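Local coordinates for STBB protein (Escherichia coli, PDB 2JD3) that probably binds the plasmid centromere parC through a ribbon-helix-helix dimer and links it to ParM filaments during plasmid segregation, at residues L53-I64 with V74-T82. Residues are numbered along the deposited sequence; the frame is centred on the assembly and turned at random.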
ATOM      1  N   LEU A  53       7.823  -5.261   3.110  1.00 38.42           N
ATOM      2  CA  LEU A  53       7.968  -6.306   2.113  1.00 38.74           C
ATOM      3  C   LEU A  53       9.235  -6.025   1.319  1.00 40.07           C
ATOM      4  O   LEU A  53       9.957  -6.935   0.918  1.00 40.67           O
ATOM      5  CB  LEU A  53       6.758  -6.289   1.189  1.00 38.55           C
ATOM      6  CG  LEU A  53       5.864  -7.521   1.182  1.00 39.69           C
ATOM      7  CD1 LEU A  53       5.727  -8.090   2.582  1.00 39.64           C
ATOM      8  CD2 LEU A  53       4.511  -7.131   0.606  1.00 38.70           C
ATOM      9  N   ASP A  54       9.477  -4.742   1.091  1.00 41.36           N
ATOM     10  CA  ASP A  54      10.638  -4.253   0.363  1.00 42.20           C
ATOM     11  C   ASP A  54      10.509  -2.745   0.406  1.00 42.36           C
ATOM     12  O   ASP A  54       9.491  -2.193   0.004  1.00 42.81           O
ATOM     13  CB  ASP A  54      10.615  -4.712  -1.091  1.00 44.24           C
ATOM     14  CG  ASP A  54      11.894  -4.352  -1.831  1.00 46.21           C
ATOM     15  OD1 ASP A  54      12.803  -5.206  -1.913  1.00 44.98           O
ATOM     16  OD2 ASP A  54      11.995  -3.208  -2.316  1.00 46.96           O
ATOM     17  N   PRO A  55      11.540  -2.055   0.895  1.00 42.56           N
ATOM     18  CA  PRO A  55      11.470  -0.593   0.966  1.00 41.05           C
ATOM     19  C   PRO A  55      11.221   0.132  -0.359  1.00 40.23           C
ATOM     20  O   PRO A  55      10.622   1.201  -0.362  1.00 41.67           O
ATOM     21  CB  PRO A  55      12.800  -0.218   1.613  1.00 40.50           C
ATOM     22  CG  PRO A  55      13.720  -1.344   1.172  1.00 41.31           C
ATOM     23  CD  PRO A  55      12.847  -2.550   1.356  1.00 41.64           C
ATOM     24  N   ARG A  56      11.652  -0.438  -1.480  1.00 38.88           N
ATOM     25  CA  ARG A  56      11.439   0.222  -2.769  1.00 38.97           C
ATOM     26  C   ARG A  56       9.965   0.293  -3.176  1.00 41.02           C
ATOM     27  O   ARG A  56       9.568   1.216  -3.902  1.00 41.88           O
ATOM     28  CB  ARG A  56      12.189  -0.492  -3.900  1.00 37.87           C
ATOM     29  CG  ARG A  56      13.674  -0.583  -3.760  1.00 35.51           C
ATOM     30  CD  ARG A  56      14.055  -2.043  -3.735  1.00 37.68           C
ATOM     31  NE  ARG A  56      14.454  -2.575  -5.032  1.00 37.78           N
ATOM     32  CZ  ARG A  56      14.443  -3.868  -5.333  1.00 39.54           C
ATOM     33  NH1 ARG A  56      14.042  -4.762  -4.435  1.00 38.68           N
ATOM     34  NH2 ARG A  56      14.848  -4.273  -6.528  1.00 42.32           N
ATOM     35  N   LEU A  57       9.170  -0.687  -2.729  1.00 40.95           N
ATOM     36  CA  LEU A  57       7.752  -0.767  -3.073  1.00 40.08           C
ATOM     37  C   LEU A  57       6.919   0.492  -2.881  1.00 40.95           C
ATOM     38  O   LEU A  57       6.275   0.947  -3.820  1.00 41.21           O
ATOM     39  CB  LEU A  57       7.075  -1.917  -2.330  1.00 40.16           C
ATOM     40  CG  LEU A  57       6.801  -3.200  -3.115  1.00 39.82           C
ATOM     41  CD1 LEU A  57       5.975  -4.124  -2.253  1.00 38.08           C
ATOM     42  CD2 LEU A  57       6.058  -2.898  -4.409  1.00 38.07           C
ATOM     43  N   PRO A  58       6.900   1.069  -1.665  1.00 40.86           N
ATOM     44  CA  PRO A  58       6.079   2.277  -1.545  1.00 41.34           C
ATOM     45  C   PRO A  58       6.538   3.461  -2.392  1.00 41.30           C
ATOM     46  O   PRO A  58       5.746   4.351  -2.675  1.00 44.57           O
ATOM     47  CB  PRO A  58       6.064   2.562  -0.038  1.00 40.21           C
ATOM     48  CG  PRO A  58       7.286   1.898   0.459  1.00 43.36           C
ATOM     49  CD  PRO A  58       7.384   0.628  -0.351  1.00 41.28           C
ATOM     50  N   VAL A  59       7.796   3.500  -2.811  1.00 39.95           N
ATOM     51  CA  VAL A  59       8.190   4.617  -3.667  1.00 38.88           C
ATOM     52  C   VAL A  59       7.966   4.225  -5.136  1.00 37.89           C
ATOM     53  O   VAL A  59       7.801   5.075  -5.994  1.00 39.59           O
ATOM     54  CB  VAL A  59       9.660   5.122  -3.365  1.00 38.44           C
ATOM     55  CG1 VAL A  59      10.337   4.213  -2.350  1.00 34.52           C
ATOM     56  CG2 VAL A  59      10.462   5.257  -4.642  1.00 36.69           C
ATOM     57  N   LEU A  60       7.920   2.935  -5.425  1.00 37.45           N
ATOM     58  CA  LEU A  60       7.642   2.492  -6.789  1.00 39.32           C
ATOM     59  C   LEU A  60       6.159   2.765  -7.100  1.00 41.40           C
ATOM     60  O   LEU A  60       5.808   3.197  -8.202  1.00 41.99           O
ATOM     61  CB  LEU A  60       7.905   0.986  -6.931  1.00 38.46           C
ATOM     62  CG  LEU A  60       9.048   0.427  -7.780  1.00 35.23           C
ATOM     63  CD1 LEU A  60      10.016   1.512  -8.172  1.00 34.78           C
ATOM     64  CD2 LEU A  60       9.749  -0.652  -6.982  1.00 33.71           C
ATOM     65  N   LEU A  61       5.287   2.486  -6.131  1.00 42.75           N
ATOM     66  CA  LEU A  61       3.859   2.705  -6.328  1.00 41.63           C
ATOM     67  C   LEU A  61       3.592   4.182  -6.431  1.00 40.70           C
ATOM     68  O   LEU A  61       2.810   4.613  -7.273  1.00 42.21           O
ATOM     69  CB  LEU A  61       3.017   2.137  -5.181  1.00 41.77           C
ATOM     70  CG  LEU A  61       2.834   0.631  -4.975  1.00 42.34           C
ATOM     71  CD1 LEU A  61       1.672   0.430  -4.021  1.00 42.82           C
ATOM     72  CD2 LEU A  61       2.530  -0.072  -6.267  1.00 43.55           C
ATOM     73  N   THR A  62       4.226   4.973  -5.576  1.00 38.89           N
ATOM     74  CA  THR A  62       3.990   6.407  -5.641  1.00 39.54           C
ATOM     75  C   THR A  62       4.383   6.902  -7.015  1.00 41.31           C
ATOM     76  O   THR A  62       3.612   7.586  -7.685  1.00 43.30           O
ATOM     77  CB  THR A  62       4.807   7.178  -4.608  1.00 37.52           C
ATOM     78  OG1 THR A  62       4.316   6.892  -3.301  1.00 37.68           O
ATOM     79  CG2 THR A  62       4.697   8.658  -4.861  1.00 37.25           C
ATOM     80  N   ALA A  63       5.588   6.530  -7.435  1.00 41.82           N
ATOM     81  CA  ALA A  63       6.126   6.930  -8.722  1.00 41.98           C
ATOM     82  C   ALA A  63       5.249   6.531  -9.923  1.00 42.39           C
ATOM     83  O   ALA A  63       5.008   7.344 -10.813  1.00 44.47           O
ATOM     84  CB  ALA A  63       7.533   6.362  -8.872  1.00 40.04           C
ATOM     85  N   ILE A  64       4.760   5.298  -9.947  1.00 41.31           N
ATOM     86  CA  ILE A  64       3.937   4.845 -11.066  1.00 41.56           C
ATOM     87  C   ILE A  64       2.506   5.400 -11.067  1.00 43.48           C
ATOM     88  O   ILE A  64       1.877   5.506 -12.125  1.00 42.86           O
ATOM     89  CB  ILE A  64       3.865   3.296 -11.106  1.00 40.18           C
ATOM     90  CG1 ILE A  64       3.677   2.819 -12.546  1.00 38.60           C
ATOM     91  CG2 ILE A  64       2.703   2.798 -10.265  1.00 37.01           C
ATOM     92  CD1 ILE A  64       3.781   1.308 -12.710  1.00 37.21           C
ATOM     93  N   VAL A  74       0.211  -3.294  -9.368  1.00 44.63           N
ATOM     94  CA  VAL A  74       0.708  -3.603  -8.034  1.00 41.85           C
ATOM     95  C   VAL A  74       1.338  -4.980  -8.016  1.00 41.92           C
ATOM     96  O   VAL A  74       2.413  -5.161  -7.449  1.00 42.79           O
ATOM     97  CB  VAL A  74      -0.413  -3.548  -6.962  1.00 39.81           C
ATOM     98  CG1 VAL A  74       0.143  -3.938  -5.607  1.00 35.70           C
ATOM     99  CG2 VAL A  74      -0.999  -2.152  -6.893  1.00 36.33           C
ATOM    100  N   VAL A  75       0.687  -5.951  -8.649  1.00 41.30           N
ATOM    101  CA  VAL A  75       1.228  -7.306  -8.662  1.00 41.76           C
ATOM    102  C   VAL A  75       2.585  -7.323  -9.353  1.00 41.71           C
ATOM    103  O   VAL A  75       3.511  -8.011  -8.919  1.00 41.74           O
ATOM    104  CB  VAL A  75       0.280  -8.300  -9.380  1.00 41.91           C
ATOM    105  CG1 VAL A  75       0.845  -9.701  -9.303  1.00 40.17           C
ATOM    106  CG2 VAL A  75      -1.093  -8.267  -8.745  1.00 41.55           C
ATOM    107  N   THR A  76       2.703  -6.549 -10.424  1.00 41.60           N
ATOM    108  CA  THR A  76       3.947  -6.471 -11.175  1.00 41.63           C
ATOM    109  C   THR A  76       5.087  -5.899 -10.336  1.00 41.94           C
ATOM    110  O   THR A  76       6.125  -6.543 -10.160  1.00 42.50           O
ATOM    111  CB  THR A  76       3.760  -5.620 -12.423  1.00 41.66           C
ATOM    112  OG1 THR A  76       2.775  -6.238 -13.262  1.00 40.91           O
ATOM    113  CG2 THR A  76       5.075  -5.484 -13.176  1.00 40.33           C
ATOM    114  N   LEU A  77       4.903  -4.689  -9.823  1.00 41.21           N
ATOM    115  CA  LEU A  77       5.925  -4.077  -8.985  1.00 41.06           C
ATOM    116  C   LEU A  77       6.264  -5.038  -7.845  1.00 43.28           C
ATOM    117  O   LEU A  77       7.409  -5.150  -7.414  1.00 43.06           O
ATOM    118  CB  LEU A  77       5.404  -2.758  -8.426  1.00 38.54           C
ATOM    119  CG  LEU A  77       5.701  -1.487  -9.219  1.00 37.69           C
ATOM    120  CD1 LEU A  77       5.863  -1.781 -10.689  1.00 36.87           C
ATOM    121  CD2 LEU A  77       4.585  -0.501  -8.992  1.00 37.08           C
ATOM    122  N   LEU A  78       5.248  -5.746  -7.372  1.00 44.61           N
ATOM    123  CA  LEU A  78       5.409  -6.698  -6.289  1.00 44.96           C
ATOM    124  C   LEU A  78       6.387  -7.818  -6.624  1.00 46.63           C
ATOM    125  O   LEU A  78       7.220  -8.206  -5.802  1.00 45.84           O
ATOM    126  CB  LEU A  78       4.057  -7.306  -5.957  1.00 44.06           C
ATOM    127  CG  LEU A  78       3.542  -7.041  -4.558  1.00 46.33           C
ATOM    128  CD1 LEU A  78       2.187  -7.696  -4.430  1.00 48.12           C
ATOM    129  CD2 LEU A  78       4.514  -7.580  -3.519  1.00 46.56           C
ATOM    130  N   SER A  79       6.271  -8.357  -7.834  1.00 48.19           N
ATOM    131  CA  SER A  79       7.137  -9.456  -8.232  1.00 49.55           C
ATOM    132  C   SER A  79       8.522  -8.966  -8.613  1.00 50.10           C
ATOM    133  O   SER A  79       9.523  -9.611  -8.294  1.00 50.15           O
ATOM    134  CB  SER A  79       6.512 -10.233  -9.389  1.00 47.20           C
ATOM    135  OG  SER A  79       6.286  -9.377 -10.477  1.00 48.33           O
ATOM    136  N   GLN A  80       8.580  -7.823  -9.289  1.00 50.16           N
ATOM    137  CA  GLN A  80       9.859  -7.255  -9.697  1.00 49.96           C
ATOM    138  C   GLN A  80      10.641  -6.834  -8.471  1.00 48.90           C
ATOM    139  O   GLN A  80      11.827  -6.576  -8.539  1.00 50.95           O
ATOM    140  CB  GLN A  80       9.643  -6.028 -10.584  1.00 50.37           C
ATOM    141  CG  GLN A  80       9.270  -6.350 -12.015  1.00 54.81           C
ATOM    142  CD  GLN A  80      10.398  -7.038 -12.763  1.00 58.82           C
ATOM    143  OE1 GLN A  80      10.226  -7.476 -13.901  1.00 61.88           O
ATOM    144  NE2 GLN A  80      11.566  -7.132 -12.127  1.00 59.89           N
ATOM    145  N   THR A  81       9.973  -6.812  -7.334  1.00 48.56           N
ATOM    146  CA  THR A  81      10.590  -6.341  -6.119  1.00 46.83           C
ATOM    147  C   THR A  81      10.610  -7.353  -4.975  1.00 47.28           C
ATOM    148  O   THR A  81      11.241  -7.128  -3.951  1.00 48.52           O
ATOM    149  CB  THR A  81       9.832  -5.090  -5.678  1.00 45.66           C
ATOM    150  OG1 THR A  81      10.715  -4.200  -5.006  1.00 50.47           O
ATOM    151  CG2 THR A  81       8.690  -5.464  -4.760  1.00 43.00           C
ATOM    152  N   THR A  82       9.924  -8.471  -5.153  1.00 47.95           N
ATOM    153  CA  THR A  82       9.825  -9.481  -4.110  1.00 46.88           C
ATOM    154  C   THR A  82      10.185 -10.869  -4.605  1.00 48.26           C
ATOM    155  O   THR A  82      10.686 -11.701  -3.849  1.00 47.40           O
ATOM    156  CB  THR A  82       8.390  -9.499  -3.556  1.00 45.82           C
ATOM    157  OG1 THR A  82       8.325  -8.670  -2.394  1.00 45.90           O
ATOM    158  CG2 THR A  82       7.950 -10.899  -3.220  1.00 48.52           C
TER
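With CG of Asp-54 swung away from the backbone N (chi1 -173°), its carboxylate faces Thr-81, while CG of Leu-61 lies opposite the carbonyl carbon (chi1 -71°) and sends CD2 to Leu-77. The contact joins helix 56-64, and the turn before it, to helix 71-82 in an antiparallel hairpin that follows the long helix 33-53 of the ribbon-helix-helix fold; the short segments run at 145° to each other, their axes approaching to 10.1 Å. Leu-77 is a knob in the hole formed by Leu-57, Leu-60, Leu-61 and Ile-64: its CG lies 4.0 Å from Leu-60 CB, and its CD2 also meets Ile-64 CG2. Beyond it, Leu-61 CD2 reaches Val-74 CG2 at 4.1 Å. Leu-57 sets CD1 against Leu-78 CD2 (4.0 Å), and its isobutyl group lies across Thr-81 CG2; Leu-57 and Leu-61 also touch Leu-50 of helix 33-53. From the second subunit, Phe-69 packs on Leu-53 and Ala-71 on Leu-78. At the polar end, Asp-54 OD2 probably accepts a capping bond from Arg-56 N, though its place is uncertain. The Arg-56 guanidinium carries Thr-81 OG1 over one face without a hydrogen bond; at its edge, in its plane, NH1 salt-bridges Asp-54 OD1 on the syn side, tilted from the carboxylate plane, at 2.8 Å.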